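Local coordinates for protein phenylacetaldehyde dehydrogenase (Burkholderia cenocepacia, PDB 4O5H) that probably catalyses the NAD+-dependent oxidation of phenylacetaldehyde to phenylacetate, as a member of the aldehyde dehydrogenase family, at residues A191-A196 / R490-A495. Sequence-based numbering, arbitrary orientation.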
# COMPACT_ATOMS: atom_id res chain seq x y z
N ALA A 191 0.88 20.11 0.38
CA ALA A 191 0.65 20.14 -1.07
C ALA A 191 1.93 19.74 -1.78
O ALA A 191 1.92 18.95 -2.74
CB ALA A 191 0.19 21.52 -1.52
N ALA A 192 3.04 20.32 -1.33
CA ALA A 192 4.34 19.99 -1.92
C ALA A 192 4.69 18.52 -1.73
O ALA A 192 5.15 17.86 -2.67
CB ALA A 192 5.42 20.87 -1.33
N TRP A 193 4.47 18.00 -0.52
CA TRP A 193 4.77 16.60 -0.28
C TRP A 193 4.01 15.66 -1.23
O TRP A 193 4.54 14.64 -1.60
CB TRP A 193 4.41 16.21 1.12
CG TRP A 193 5.33 16.72 2.13
CD1 TRP A 193 6.36 17.58 1.97
CD2 TRP A 193 5.26 16.44 3.50
NE1 TRP A 193 6.94 17.85 3.16
CE2 TRP A 193 6.29 17.14 4.12
CE3 TRP A 193 4.46 15.58 4.27
CZ2 TRP A 193 6.54 17.05 5.49
CZ3 TRP A 193 4.70 15.47 5.62
CH2 TRP A 193 5.73 16.23 6.23
N LYS A 194 2.79 16.00 -1.61
CA LYS A 194 2.01 15.13 -2.50
C LYS A 194 2.34 15.38 -3.95
O LYS A 194 2.32 14.48 -4.76
CB LYS A 194 0.51 15.38 -2.36
CG LYS A 194 -0.07 15.28 -0.97
CD LYS A 194 0.00 13.92 -0.39
CE LYS A 194 -1.02 13.76 0.73
NZ LYS A 194 -0.46 12.83 1.74
N ILE A 195 2.52 16.63 -4.31
CA ILE A 195 2.69 16.98 -5.74
C ILE A 195 4.12 16.65 -6.22
O ILE A 195 4.29 16.16 -7.32
CB ILE A 195 2.38 18.48 -5.97
CG1 ILE A 195 0.90 18.75 -5.73
CG2 ILE A 195 2.77 18.92 -7.38
CD1 ILE A 195 0.57 20.23 -5.71
N ALA A 196 5.14 16.94 -5.39
CA ALA A 196 6.52 16.85 -5.88
C ALA A 196 6.91 15.44 -6.37
O ALA A 196 7.44 15.29 -7.45
CB ALA A 196 7.51 17.41 -4.90
N ARG A 490 4.53 5.84 2.85
CA ARG A 490 5.53 6.79 3.31
C ARG A 490 5.58 8.04 2.44
O ARG A 490 5.36 7.98 1.19
CB ARG A 490 6.89 6.15 3.37
CG ARG A 490 7.02 5.02 4.38
CD ARG A 490 6.85 5.51 5.83
NE ARG A 490 6.97 4.47 6.85
CZ ARG A 490 5.95 3.81 7.41
NH1 ARG A 490 4.68 4.03 7.08
NH2 ARG A 490 6.19 2.89 8.33
N GLU A 491 5.77 9.19 3.10
CA GLU A 491 6.06 10.44 2.43
C GLU A 491 7.55 10.64 2.46
O GLU A 491 8.20 10.15 3.35
CB GLU A 491 5.44 11.61 3.19
CG GLU A 491 3.91 11.60 3.36
CD GLU A 491 3.16 12.18 2.19
OE1 GLU A 491 3.65 12.07 1.04
OE2 GLU A 491 2.05 12.72 2.43
N LEU A 492 8.07 11.41 1.50
CA LEU A 492 9.48 11.86 1.47
C LEU A 492 10.49 10.76 1.20
O LEU A 492 10.19 9.58 1.22
CB LEU A 492 9.83 12.65 2.73
CG LEU A 492 8.91 13.84 3.04
CD1 LEU A 492 9.33 14.50 4.35
CD2 LEU A 492 9.01 14.86 1.93
N GLY A 493 11.72 11.18 0.92
CA GLY A 493 12.81 10.26 0.68
C GLY A 493 12.73 9.50 -0.61
O GLY A 493 11.85 9.73 -1.46
N ARG A 494 13.64 8.57 -0.77
CA ARG A 494 13.58 7.60 -1.85
C ARG A 494 12.28 6.80 -1.79
O ARG A 494 11.72 6.43 -2.83
CB ARG A 494 14.77 6.65 -1.76
CG ARG A 494 14.89 5.72 -2.94
CD ARG A 494 16.34 5.31 -3.08
NE ARG A 494 16.81 4.69 -1.85
CZ ARG A 494 16.62 3.41 -1.55
NH1 ARG A 494 15.96 2.61 -2.40
NH2 ARG A 494 17.10 2.90 -0.41
N ALA A 495 11.80 6.53 -0.59
CA ALA A 495 10.59 5.69 -0.43
C ALA A 495 9.40 6.24 -1.19
O ALA A 495 8.68 5.49 -1.86
CB ALA A 495 10.26 5.51 1.04
O HOH W 1 6.20 13.03 0.06
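Lys-194 and Glu-491 form a buried salt bridge, NZ to OE2 at 2.6 Å, that ties helix 187-201 of the aldehyde dehydrogenase fold to the loop leading into helix 493-499. The ammonium meets the syn side of the carboxylate, 25° out of its plane. A long lysine suits this place: its CB points away from the loop, and bends at chi2 (-65°) and chi4 bring the tip back to the acid. NZ also bonds to Thr-260 OG1 and forms a long, weak ion pair with Glu-283 OE1, close to Glu-491 OE2. Glu-283, in the family's glutamate signature, is probably the general base, so the salt bridge lies beside the probable active site.

Glu-491 OE1 accepts a hydrogen bond from a water at 2.9 Å. That water also donates to Trp-193 O at 2.8 Å and accepts from Leu-492 N, linking the helix backbone to the acid and the loop.

Beyond this cluster the flat indole of Trp-193 gives the apolar leucine a broad surface. Glu-491 CG approaches the indole obliquely, 4.1 Å from Trp-193 CE3. Leu-492 spreads both methyls along the indole: CD1 lies near CZ2, and CD2 makes a CH-pi contact 3.9 Å from the centroid of the five-membered ring, 15° off its normal.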